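Protein toll (Drosophila melanogaster, PDB 4LXR) binds the cleaved, activated cytokine Spätzle C-106 through its leucine-rich-repeat ectodomain and so switches on Toll signalling in embryonic dorsal-ventral patterning and antifungal immunity. Local coordinates at residues L201-H207 against D224-I230; N248-F254 against R272-V278; M445-L451 against M469-L475; V461-N467 against E488-S494. One frame throughout, in Å; residues are numbered along the deposited sequence.

Contact 1 (L201-H207 against D224-I230)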
# COMPACT_ATOMS: atom_id res chain seq x y z
N LEU A 201 20.36 -17.49 -24.62
CA LEU A 201 20.48 -18.94 -24.53
C LEU A 201 19.97 -19.43 -23.19
O LEU A 201 20.35 -20.52 -22.76
CB LEU A 201 21.93 -19.38 -24.70
CG LEU A 201 22.53 -19.07 -26.09
CD1 LEU A 201 24.07 -19.16 -26.09
CD2 LEU A 201 21.94 -20.03 -27.12
N TRP A 202 19.11 -18.64 -22.55
CA TRP A 202 18.64 -18.96 -21.19
C TRP A 202 17.75 -20.20 -21.21
O TRP A 202 17.16 -20.54 -22.25
CB TRP A 202 17.90 -17.76 -20.56
CG TRP A 202 16.84 -17.19 -21.46
CD1 TRP A 202 17.04 -16.30 -22.49
CD2 TRP A 202 15.44 -17.47 -21.44
NE1 TRP A 202 15.83 -16.00 -23.09
CE2 TRP A 202 14.84 -16.71 -22.47
CE3 TRP A 202 14.63 -18.27 -20.64
CZ2 TRP A 202 13.47 -16.75 -22.73
CZ3 TRP A 202 13.26 -18.30 -20.89
CH2 TRP A 202 12.70 -17.55 -21.92
N SER A 203 17.68 -20.87 -20.07
CA SER A 203 16.83 -22.06 -19.88
C SER A 203 17.15 -23.12 -20.91
O SER A 203 16.26 -23.66 -21.57
CB SER A 203 15.34 -21.70 -19.94
OG SER A 203 14.95 -20.96 -18.80
N ASN A 204 18.44 -23.40 -21.06
CA ASN A 204 18.90 -24.53 -21.84
C ASN A 204 19.66 -25.45 -20.91
O ASN A 204 19.45 -25.41 -19.70
CB ASN A 204 19.75 -24.05 -23.02
CG ASN A 204 18.90 -23.62 -24.19
OD1 ASN A 204 18.31 -24.46 -24.86
ND2 ASN A 204 18.78 -22.29 -24.42
N GLN A 205 20.55 -26.28 -21.43
CA GLN A 205 21.32 -27.15 -20.53
C GLN A 205 22.78 -27.14 -20.96
O GLN A 205 23.39 -28.19 -21.17
CB GLN A 205 20.69 -28.56 -20.40
CG GLN A 205 20.40 -29.29 -21.73
CD GLN A 205 19.69 -30.64 -21.55
OE1 GLN A 205 18.47 -30.72 -21.61
NE2 GLN A 205 20.46 -31.69 -21.34
N LEU A 206 23.31 -25.93 -21.07
CA LEU A 206 24.68 -25.70 -21.53
C LEU A 206 25.68 -25.85 -20.39
O LEU A 206 26.15 -24.86 -19.82
CB LEU A 206 24.79 -24.30 -22.16
CG LEU A 206 23.96 -24.07 -23.43
CD1 LEU A 206 23.81 -22.57 -23.68
CD2 LEU A 206 24.58 -24.79 -24.66
N HIS A 207 26.00 -27.10 -20.07
CA HIS A 207 26.85 -27.45 -18.94
C HIS A 207 28.33 -27.60 -19.32
O HIS A 207 29.11 -28.13 -18.55
CB HIS A 207 26.38 -28.78 -18.36
CG HIS A 207 24.94 -28.79 -17.97
ND1 HIS A 207 24.22 -29.95 -17.77
CD2 HIS A 207 24.07 -27.77 -17.74
CE1 HIS A 207 22.98 -29.65 -17.42
NE2 HIS A 207 22.87 -28.33 -17.40
N ASP A 224 23.15 -14.12 -22.63
CA ASP A 224 22.31 -14.45 -21.50
C ASP A 224 22.21 -15.94 -21.39
O ASP A 224 21.61 -16.57 -22.24
CB ASP A 224 20.93 -13.81 -21.66
CG ASP A 224 20.04 -14.01 -20.44
OD1 ASP A 224 20.25 -14.98 -19.68
OD2 ASP A 224 19.11 -13.21 -20.26
N ILE A 225 22.79 -16.49 -20.33
CA ILE A 225 22.81 -17.91 -20.11
C ILE A 225 22.23 -18.26 -18.75
O ILE A 225 22.62 -19.26 -18.14
CB ILE A 225 24.25 -18.51 -20.25
CG1 ILE A 225 25.26 -17.75 -19.38
CG2 ILE A 225 24.69 -18.49 -21.71
CD1 ILE A 225 26.69 -18.34 -19.44
N HIS A 226 21.28 -17.45 -18.28
CA HIS A 226 20.60 -17.76 -17.04
C HIS A 226 19.84 -19.08 -17.10
O HIS A 226 19.43 -19.51 -18.17
CB HIS A 226 19.76 -16.57 -16.51
CG HIS A 226 18.40 -16.40 -17.14
ND1 HIS A 226 18.16 -15.49 -18.15
CD2 HIS A 226 17.19 -16.93 -16.82
CE1 HIS A 226 16.87 -15.52 -18.47
NE2 HIS A 226 16.26 -16.38 -17.68
N ASP A 227 19.73 -19.74 -15.94
CA ASP A 227 19.02 -21.02 -15.80
C ASP A 227 19.51 -22.09 -16.80
O ASP A 227 18.72 -22.62 -17.59
CB ASP A 227 17.50 -20.82 -15.93
CG ASP A 227 16.74 -22.12 -15.77
OD1 ASP A 227 17.15 -22.96 -14.94
OD2 ASP A 227 15.74 -22.31 -16.51
N ASN A 228 20.80 -22.41 -16.75
CA ASN A 228 21.35 -23.46 -17.58
C ASN A 228 21.94 -24.58 -16.74
O ASN A 228 22.72 -25.37 -17.26
CB ASN A 228 22.44 -22.91 -18.51
CG ASN A 228 21.89 -22.56 -19.87
OD1 ASN A 228 21.78 -23.42 -20.73
ND2 ASN A 228 21.52 -21.30 -20.06
N GLY A 229 21.60 -24.62 -15.45
CA GLY A 229 22.13 -25.63 -14.55
C GLY A 229 23.65 -25.63 -14.50
O GLY A 229 24.26 -26.66 -14.26
N ILE A 230 24.27 -24.47 -14.72
CA ILE A 230 25.73 -24.36 -14.74
C ILE A 230 26.33 -24.38 -13.33
O ILE A 230 25.92 -23.59 -12.47
CB ILE A 230 26.20 -23.07 -15.48
CG1 ILE A 230 25.72 -23.07 -16.94
CG2 ILE A 230 27.73 -22.93 -15.45
CD1 ILE A 230 26.18 -21.84 -17.72
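N228 reaches from the loop 224-230 into the loop 201-207 and binds its backbone at two points. N228 CB lies 4.1 Å from L206 N. CG sits beside the backbone of N204. N228 OD1 accepts from L206 N at 3.0 Å, the donor tilted 20° from the carbonyl plane. N228 ND2 donates to L201 O at 3.0 Å, almost straight, and also to I225 O. N204 ND2 meets L201 O from the opposite face of that carbonyl. N204, N228 and N252 are successive rungs of the asparagine ladder of the leucine-rich-repeat solenoid. A leucine in place of N228 would probably leave L206 N without its acceptor, I225 O without this donor and L201 O with N204 alone, freeing the 201-207 loop to shift. W202 CG lies between the backbone N and the carbonyl carbon (chi1 50°), which sets its ring beside H226, nearly parallel but slid aside. W202 CB stands over one face of the H226 ring, 3.4 Å from its centroid. H226 ND1 donates to D224 OD1. S203 OG donates to D227 OD2 at 2.8 Å. The loops follow strands 198-200 and 222-224; N252 binds N228 N, and both Spätzle chains pack on W202 and H226.

Contact 2 (N248-F254 against R272-V278)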
# COMPACT_ATOMS: atom_id res chain seq x y z
N ASN A 248 24.37 -12.20 -18.40
CA ASN A 248 23.45 -12.73 -17.41
C ASN A 248 23.78 -14.18 -17.04
O ASN A 248 23.65 -15.08 -17.86
CB ASN A 248 21.99 -12.59 -17.85
CG ASN A 248 21.01 -12.87 -16.70
OD1 ASN A 248 21.41 -13.19 -15.59
ND2 ASN A 248 19.72 -12.71 -16.96
N LEU A 249 24.18 -14.37 -15.77
CA LEU A 249 24.57 -15.66 -15.25
C LEU A 249 23.58 -16.19 -14.21
O LEU A 249 23.91 -17.12 -13.48
CB LEU A 249 25.93 -15.57 -14.58
CG LEU A 249 27.11 -15.05 -15.40
CD1 LEU A 249 28.40 -15.01 -14.56
CD2 LEU A 249 27.32 -15.91 -16.64
N SER A 250 22.39 -15.58 -14.14
CA SER A 250 21.44 -15.85 -13.06
C SER A 250 20.90 -17.29 -13.05
O SER A 250 21.05 -18.03 -14.02
CB SER A 250 20.25 -14.87 -13.11
OG SER A 250 20.66 -13.52 -12.99
N ALA A 251 20.28 -17.65 -11.94
CA ALA A 251 19.55 -18.90 -11.81
C ALA A 251 20.38 -20.12 -12.21
O ALA A 251 19.87 -21.05 -12.81
CB ALA A 251 18.24 -18.83 -12.61
N ASN A 252 21.66 -20.09 -11.87
CA ASN A 252 22.52 -21.23 -12.09
C ASN A 252 22.92 -21.87 -10.75
O ASN A 252 22.30 -21.62 -9.72
CB ASN A 252 23.73 -20.86 -12.96
CG ASN A 252 23.35 -20.75 -14.44
OD1 ASN A 252 22.90 -21.73 -15.04
ND2 ASN A 252 23.51 -19.56 -15.02
N LEU A 253 23.96 -22.71 -10.78
CA LEU A 253 24.29 -23.54 -9.63
C LEU A 253 25.72 -23.33 -9.13
O LEU A 253 26.38 -24.28 -8.71
CB LEU A 253 24.08 -25.01 -9.98
CG LEU A 253 22.67 -25.41 -10.45
CD1 LEU A 253 22.66 -26.81 -11.05
CD2 LEU A 253 21.70 -25.34 -9.30
N PHE A 254 26.21 -22.09 -9.17
CA PHE A 254 27.61 -21.84 -8.80
C PHE A 254 27.86 -21.98 -7.31
O PHE A 254 27.08 -21.47 -6.50
CB PHE A 254 28.06 -20.44 -9.23
CG PHE A 254 27.96 -20.19 -10.70
CD1 PHE A 254 28.90 -20.72 -11.59
CD2 PHE A 254 26.92 -19.42 -11.21
CE1 PHE A 254 28.81 -20.49 -12.95
CE2 PHE A 254 26.82 -19.18 -12.58
CZ PHE A 254 27.77 -19.72 -13.45
N ARG A 272 24.51 -9.51 -14.25
CA ARG A 272 23.47 -10.06 -13.38
C ARG A 272 23.84 -11.47 -12.93
O ARG A 272 24.04 -12.37 -13.76
CB ARG A 272 22.13 -10.11 -14.11
CG ARG A 272 21.49 -8.77 -14.37
CD ARG A 272 20.37 -8.92 -15.40
NE ARG A 272 19.83 -7.62 -15.80
CZ ARG A 272 18.68 -7.46 -16.44
NH1 ARG A 272 17.95 -8.53 -16.74
NH2 ARG A 272 18.28 -6.24 -16.79
N LEU A 273 23.97 -11.65 -11.62
CA LEU A 273 24.04 -12.98 -11.04
C LEU A 273 22.99 -13.05 -9.93
O LEU A 273 23.32 -12.92 -8.75
CB LEU A 273 25.45 -13.32 -10.52
CG LEU A 273 25.70 -14.83 -10.36
CD1 LEU A 273 27.15 -15.21 -10.55
CD2 LEU A 273 25.21 -15.37 -9.02
N MET A 274 21.75 -13.28 -10.33
CA MET A 274 20.61 -13.26 -9.42
C MET A 274 20.07 -14.67 -9.20
O MET A 274 20.12 -15.49 -10.11
CB MET A 274 19.51 -12.37 -10.01
CG MET A 274 20.00 -10.94 -10.34
SD MET A 274 18.93 -10.11 -11.50
CE MET A 274 17.43 -9.99 -10.51
N ASN A 275 19.54 -14.94 -8.01
CA ASN A 275 18.86 -16.20 -7.75
C ASN A 275 19.68 -17.44 -8.11
O ASN A 275 19.19 -18.39 -8.73
CB ASN A 275 17.52 -16.24 -8.47
CG ASN A 275 16.59 -15.16 -7.98
OD1 ASN A 275 16.31 -15.07 -6.77
ND2 ASN A 275 16.13 -14.31 -8.89
N ASN A 276 20.94 -17.41 -7.72
CA ASN A 276 21.73 -18.61 -7.77
C ASN A 276 20.99 -19.66 -6.92
O ASN A 276 20.44 -19.33 -5.87
CB ASN A 276 23.12 -18.30 -7.24
CG ASN A 276 24.14 -19.36 -7.60
OD1 ASN A 276 24.54 -19.48 -8.76
ND2 ASN A 276 24.59 -20.11 -6.61
N ARG A 277 20.95 -20.90 -7.39
CA ARG A 277 20.07 -21.91 -6.80
C ARG A 277 20.73 -22.68 -5.68
O ARG A 277 20.10 -23.53 -5.06
CB ARG A 277 19.55 -22.86 -7.88
CG ARG A 277 18.80 -22.16 -9.04
CD ARG A 277 17.58 -21.35 -8.55
NE ARG A 277 16.80 -20.83 -9.67
CZ ARG A 277 15.82 -19.93 -9.58
NH1 ARG A 277 15.47 -19.43 -8.41
NH2 ARG A 277 15.19 -19.54 -10.69
N VAL A 278 22.00 -22.40 -5.42
CA VAL A 278 22.70 -22.93 -4.25
C VAL A 278 23.41 -21.78 -3.55
O VAL A 278 23.52 -20.69 -4.10
CB VAL A 278 23.72 -24.07 -4.60
CG1 VAL A 278 23.00 -25.33 -5.06
CG2 VAL A 278 24.75 -23.61 -5.64
O HOH W 1 17.44 -11.36 -15.68
O HOH W 2 23.09 -18.12 -10.73
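The ends of parallel strands 246-248 and 270-273 of leucine-rich repeats 5 and 6, and the turns that follow them, meet here. Backbone bonds run the length of the contact: L249 N to R272 O, A251 N to M274 O, and R277 N to N252 O at 2.8 Å. Between the first two, S250 OG accepts from M274 N at 2.9 Å. S250 OG also donates to N248 OD1 at 2.7 Å, in the carbonyl plane and on a lone pair. N248 OD1 takes S250 N too, closing an Asx turn.

N276 carries the far end. With CG anti to the backbone N (chi1 -164°), its amide faces the backbone of F254. N276 OD1 accepts from F254 N at 3.1 Å on an in-plane lone pair. N276 ND2 donates to F254 O and to V278 O, each at 2.8 Å. An alanine here is likely to leave F254 N, F254 O and V278 O without these partners. N276 holds the asparagine-ladder position of the solenoid, and its OD1 bond to F254 N matches that of N252 to I230 N, but its ND2 turns to F254 O and V278 O. A water donates to N276 OD1 and L249 O and accepts from N252 N at 2.7 Å.

The F254 ring and the N276 amide are turned nearly parallel (14°), with N276 OD1 at the ring edge, 3.4 Å from F254 CD2. L253 CD2 rests on R277 CB. The R277 guanidinium passes A251 CB and continues to F60 O of a Spätzle chain. A second water joins R272 NH1 to N248 ND2, the latter bond weak, while R272 NE forms a salt bridge with E270 OE1.

Contact 3 (M445-L451 against M469-L475)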
# COMPACT_ATOMS: atom_id res chain seq x y z
N MET A 445 17.13 18.62 9.27
CA MET A 445 16.59 18.41 7.94
C MET A 445 15.28 19.17 7.76
O MET A 445 14.20 18.57 7.69
CB MET A 445 16.45 16.92 7.65
CG MET A 445 17.80 16.22 7.71
SD MET A 445 17.77 14.47 7.31
CE MET A 445 17.02 13.79 8.79
N HIS A 446 15.40 20.50 7.70
CA HIS A 446 14.27 21.40 7.51
C HIS A 446 13.52 21.09 6.22
O HIS A 446 12.32 21.32 6.13
CB HIS A 446 14.72 22.87 7.56
CG HIS A 446 15.84 23.20 6.62
ND1 HIS A 446 17.11 23.52 7.06
CD2 HIS A 446 15.88 23.26 5.27
CE1 HIS A 446 17.89 23.75 6.01
NE2 HIS A 446 17.17 23.60 4.91
N GLY A 447 14.23 20.54 5.23
CA GLY A 447 13.60 20.23 3.96
C GLY A 447 12.90 18.88 3.88
O GLY A 447 12.33 18.54 2.84
N LEU A 448 12.91 18.12 4.98
CA LEU A 448 12.36 16.75 4.98
C LEU A 448 10.87 16.67 4.58
O LEU A 448 10.06 17.49 5.01
CB LEU A 448 12.57 16.08 6.35
CG LEU A 448 12.49 14.54 6.40
CD1 LEU A 448 13.64 13.90 5.62
CD2 LEU A 448 12.48 14.04 7.83
N LEU A 449 10.54 15.67 3.78
CA LEU A 449 9.18 15.49 3.26
C LEU A 449 8.45 14.32 3.91
O LEU A 449 7.28 14.41 4.26
CB LEU A 449 9.21 15.31 1.72
CG LEU A 449 9.78 16.48 0.91
CD1 LEU A 449 9.77 16.24 -0.58
CD2 LEU A 449 9.06 17.80 1.25
N THR A 450 9.15 13.20 4.05
CA THR A 450 8.58 12.02 4.68
C THR A 450 9.41 11.65 5.89
O THR A 450 10.62 11.43 5.80
CB THR A 450 8.59 10.81 3.74
OG1 THR A 450 7.88 11.11 2.53
CG2 THR A 450 7.95 9.60 4.42
N LEU A 451 8.74 11.57 7.04
CA LEU A 451 9.35 11.02 8.23
C LEU A 451 8.46 9.88 8.71
O LEU A 451 7.40 10.11 9.31
CB LEU A 451 9.51 12.08 9.32
CG LEU A 451 10.15 11.61 10.63
CD1 LEU A 451 11.44 10.82 10.36
CD2 LEU A 451 10.41 12.80 11.56
N MET A 469 10.40 21.63 10.33
CA MET A 469 10.11 20.96 9.07
C MET A 469 8.88 21.57 8.42
O MET A 469 7.77 21.06 8.56
CB MET A 469 9.90 19.46 9.31
CG MET A 469 11.10 18.81 9.93
SD MET A 469 10.85 17.07 10.26
CE MET A 469 12.45 16.64 10.96
N LEU A 470 9.11 22.66 7.70
CA LEU A 470 8.01 23.45 7.16
C LEU A 470 7.48 22.86 5.86
O LEU A 470 6.45 23.31 5.34
CB LEU A 470 8.45 24.90 6.97
CG LEU A 470 8.09 25.88 8.09
CD1 LEU A 470 8.11 25.21 9.45
CD2 LEU A 470 9.04 27.07 8.06
N GLN A 471 8.17 21.84 5.35
CA GLN A 471 7.77 21.20 4.10
C GLN A 471 7.25 19.77 4.32
O GLN A 471 6.89 19.09 3.36
CB GLN A 471 8.94 21.20 3.11
CG GLN A 471 9.45 22.59 2.72
CD GLN A 471 8.51 23.32 1.78
OE1 GLN A 471 8.13 22.78 0.74
NE2 GLN A 471 8.13 24.54 2.14
N LEU A 472 7.20 19.33 5.57
CA LEU A 472 6.82 17.95 5.89
C LEU A 472 5.45 17.58 5.32
O LEU A 472 4.47 18.29 5.52
CB LEU A 472 6.84 17.72 7.41
CG LEU A 472 7.01 16.27 7.89
CD1 LEU A 472 8.35 15.70 7.43
CD2 LEU A 472 6.88 16.19 9.40
N ARG A 473 5.41 16.46 4.60
CA ARG A 473 4.19 16.02 3.92
C ARG A 473 3.55 14.84 4.65
O ARG A 473 2.33 14.74 4.74
CB ARG A 473 4.49 15.63 2.48
CG ARG A 473 3.39 14.83 1.78
CD ARG A 473 2.14 15.67 1.54
NE ARG A 473 2.39 16.79 0.64
CZ ARG A 473 2.32 16.72 -0.68
NH1 ARG A 473 2.03 15.57 -1.27
NH2 ARG A 473 2.56 17.80 -1.42
N GLU A 474 4.40 13.97 5.17
CA GLU A 474 3.95 12.74 5.81
C GLU A 474 4.75 12.49 7.09
O GLU A 474 5.98 12.50 7.08
CB GLU A 474 4.09 11.57 4.84
CG GLU A 474 3.95 10.20 5.48
CD GLU A 474 2.53 9.66 5.42
OE1 GLU A 474 1.73 10.21 4.64
OE2 GLU A 474 2.23 8.70 6.17
N LEU A 475 4.04 12.31 8.20
CA LEU A 475 4.66 12.02 9.48
C LEU A 475 3.96 10.84 10.15
O LEU A 475 2.93 11.00 10.80
CB LEU A 475 4.61 13.26 10.39
CG LEU A 475 5.10 13.08 11.82
CD1 LEU A 475 6.55 12.64 11.87
CD2 LEU A 475 4.90 14.36 12.63
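L449 O accepts two backbone donors from the facing segment, R473 N at 2.8 Å and E474 N at 3.1 Å. R473 N meets a lone pair of L449 O in the carbonyl plane, while E474 N comes in nearly end-on. L451 N then donates to E474 O at 2.9 Å, almost straight. Together these bonds start a parallel ladder, with T450 beside E474 and L451 beside L475. Ahead of it each segment makes a type I beta turn, M445 to L448 and M469 to L472.

L451 and L475 share one face of the ladder, and L448, L472 and M469 continue the buried side. L475 CD1 rests against CB, CG and CD2 of L451, the last at 3.9 Å, and the two side chains point the same way. L472 stands with CG anti to its own N (chi1 -157°), which brings CD1 over the L448 and L449 carbonyl oxygens and to 4.2 Å from L451 CB. M469 is fully extended beyond CG and lays its CE 4.1 Å from L448 CD2. On the other face of the ladder T450 CG2 and E474 CG stand side by side. L449 CD2 touches Q471 O at 3.3 Å.

T450 OG1 is bonded to H415 ND1. R473 NE is bonded to N496 O of the following repeat. Strand 415-417 flanks T450 and L451, and helix 463-467, which lies between the two strands in sequence, packs W465 on L451 and D464 on M469.

Contact 4 (V461-N467 against E488-S494)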
# COMPACT_ATOMS: atom_id res chain seq x y z
N VAL A 461 5.77 14.23 20.60
CA VAL A 461 5.86 14.98 19.35
C VAL A 461 6.92 16.08 19.48
O VAL A 461 6.66 17.11 20.09
CB VAL A 461 4.51 15.63 18.99
CG1 VAL A 461 4.63 16.40 17.71
CG2 VAL A 461 3.42 14.57 18.89
N TYR A 462 8.10 15.85 18.91
CA TYR A 462 9.24 16.76 19.05
C TYR A 462 9.06 18.14 18.42
O TYR A 462 8.25 18.31 17.52
CB TYR A 462 10.53 16.09 18.54
CG TYR A 462 11.07 15.08 19.52
CD1 TYR A 462 10.45 13.85 19.70
CD2 TYR A 462 12.19 15.37 20.30
CE1 TYR A 462 10.93 12.93 20.62
CE2 TYR A 462 12.69 14.44 21.21
CZ TYR A 462 12.05 13.23 21.36
OH TYR A 462 12.54 12.32 22.27
N ASN A 463 9.86 19.10 18.88
CA ASN A 463 9.74 20.49 18.45
C ASN A 463 10.02 20.72 16.96
O ASN A 463 9.28 21.45 16.29
CB ASN A 463 10.66 21.39 19.29
CG ASN A 463 10.69 22.82 18.78
OD1 ASN A 463 9.80 23.62 19.08
ND2 ASN A 463 11.72 23.16 18.02
N ASP A 464 11.10 20.12 16.46
CA ASP A 464 11.48 20.34 15.07
C ASP A 464 10.43 19.82 14.10
O ASP A 464 10.28 20.37 13.01
CB ASP A 464 12.85 19.72 14.76
CG ASP A 464 12.97 18.29 15.24
OD1 ASP A 464 12.65 18.03 16.43
OD2 ASP A 464 13.40 17.44 14.44
N TRP A 465 9.69 18.78 14.49
CA TRP A 465 8.68 18.20 13.59
C TRP A 465 7.56 19.20 13.37
O TRP A 465 6.91 19.22 12.32
CB TRP A 465 8.12 16.88 14.14
CG TRP A 465 9.15 15.81 14.41
CD1 TRP A 465 10.44 15.78 13.97
CD2 TRP A 465 8.97 14.62 15.19
NE1 TRP A 465 11.07 14.66 14.43
CE2 TRP A 465 10.19 13.93 15.19
CE3 TRP A 465 7.89 14.09 15.91
CZ2 TRP A 465 10.37 12.72 15.87
CZ3 TRP A 465 8.07 12.89 16.59
CH2 TRP A 465 9.30 12.22 16.56
N LYS A 466 7.32 20.05 14.37
CA LYS A 466 6.24 21.03 14.29
C LYS A 466 6.71 22.34 13.69
O LYS A 466 5.98 22.99 12.95
CB LYS A 466 5.66 21.31 15.68
CG LYS A 466 4.91 20.15 16.34
CD LYS A 466 4.38 20.58 17.71
CE LYS A 466 5.54 20.97 18.63
NZ LYS A 466 5.15 21.17 20.04
N ASN A 467 7.94 22.74 14.02
CA ASN A 467 8.35 24.12 13.79
C ASN A 467 9.53 24.29 12.83
O ASN A 467 9.76 25.39 12.34
CB ASN A 467 8.66 24.80 15.12
CG ASN A 467 7.45 24.85 16.03
OD1 ASN A 467 6.35 25.20 15.61
ND2 ASN A 467 7.65 24.48 17.29
N GLU A 488 -0.85 21.84 21.93
CA GLU A 488 0.53 22.09 21.50
C GLU A 488 1.12 20.92 20.72
O GLU A 488 2.04 21.11 19.91
CB GLU A 488 1.43 22.38 22.71
CG GLU A 488 1.02 23.60 23.51
CD GLU A 488 0.38 23.23 24.84
OE1 GLU A 488 -0.17 22.11 24.96
OE2 GLU A 488 0.42 24.07 25.77
N ASP A 489 0.61 19.71 20.96
CA ASP A 489 1.11 18.52 20.26
C ASP A 489 0.61 18.46 18.82
O ASP A 489 1.15 17.71 18.01
CB ASP A 489 0.72 17.24 21.01
CG ASP A 489 1.34 17.15 22.39
OD1 ASP A 489 2.49 17.60 22.58
OD2 ASP A 489 0.67 16.63 23.30
N LEU A 490 -0.43 19.23 18.52
CA LEU A 490 -1.01 19.25 17.17
C LEU A 490 -0.64 20.50 16.39
O LEU A 490 -1.12 20.70 15.28
CB LEU A 490 -2.55 19.14 17.22
CG LEU A 490 -3.24 18.05 18.04
CD1 LEU A 490 -4.72 18.35 18.12
CD2 LEU A 490 -3.00 16.65 17.48
N ALA A 491 0.21 21.35 16.96
CA ALA A 491 0.52 22.63 16.31
C ALA A 491 1.65 22.54 15.27
O ALA A 491 2.68 23.20 15.42
CB ALA A 491 0.82 23.70 17.35
N PHE A 492 1.43 21.76 14.21
CA PHE A 492 2.42 21.61 13.14
C PHE A 492 2.32 22.80 12.18
O PHE A 492 1.22 23.15 11.75
CB PHE A 492 2.21 20.30 12.36
CG PHE A 492 2.32 19.06 13.20
CD1 PHE A 492 3.55 18.41 13.35
CD2 PHE A 492 1.21 18.51 13.81
CE1 PHE A 492 3.65 17.26 14.11
CE2 PHE A 492 1.31 17.35 14.58
CZ PHE A 492 2.54 16.72 14.72
N LEU A 493 3.46 23.38 11.81
CA LEU A 493 3.46 24.61 11.01
C LEU A 493 3.66 24.38 9.51
O LEU A 493 3.68 25.34 8.73
CB LEU A 493 4.54 25.58 11.53
CG LEU A 493 4.16 26.62 12.59
CD1 LEU A 493 3.24 26.05 13.66
CD2 LEU A 493 5.43 27.19 13.21
N SER A 494 3.79 23.13 9.10
CA SER A 494 4.03 22.83 7.68
C SER A 494 2.87 23.23 6.76
O SER A 494 1.70 23.00 7.06
CB SER A 494 4.38 21.36 7.49
OG SER A 494 4.41 21.05 6.10
O HOH W 3 4.60 18.49 21.06
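K466 bonds to the segment 488-494 with both its backbone and its ammonium group. K466 O accepts from L493 N at 2.8 Å, with the donor in the carbonyl plane. At the other end K466 NZ donates to E488 O at 3.1 Å, from above that carbonyl plane. K466 NZ also donates to a water at 2.9 Å. The water in turn donates to V461 O and to D489 OD1, each at 2.7 Å, so it ties both segments together. D489 OD1 is itself 5.1 Å from K466 NZ and reaches it through the water; D489 OD2 takes G486 N. The bend in the lysine at chi3 (-61°) carries NZ back toward E488 O. K466 CG lies over one face of the F492 ring, 4.1 Å from its centroid. W465 O stands at the ring edge, in its plane. V461 CG1 comes to 3.7 Å from F492 CZ. N467 ND2 is bonded to N463 OD1, one turn back, and N467 OD1 lies beside the L493 methyls. F492 also packs on V527 of strand 527-530. The arrangement is that of the convex side of a leucine-rich-repeat solenoid, where a short helix in one repeat stacks against the 3-10 turn and loop of the next.

Contacts 1 and 2 are mostly buried and touch directly, because N252 of contact 2 bonds to N228 of contact 1. Both join loops just after the parallel strands, and asparagine side chains satisfy the backbone in each. Both also meet Spätzle. Contacts 3 and 4, about 41 to 58 Å away between centres, are only partly buried and touch no other chain. Contact 3 shares the repeats of contact 4 and packs leucine and methionine where its strands begin. Contact 4 has a lysine, a water and a phenylalanine on the outer side. Contacts 3 and 4 meet through L472 O and S494 OG, and through F492 against L475.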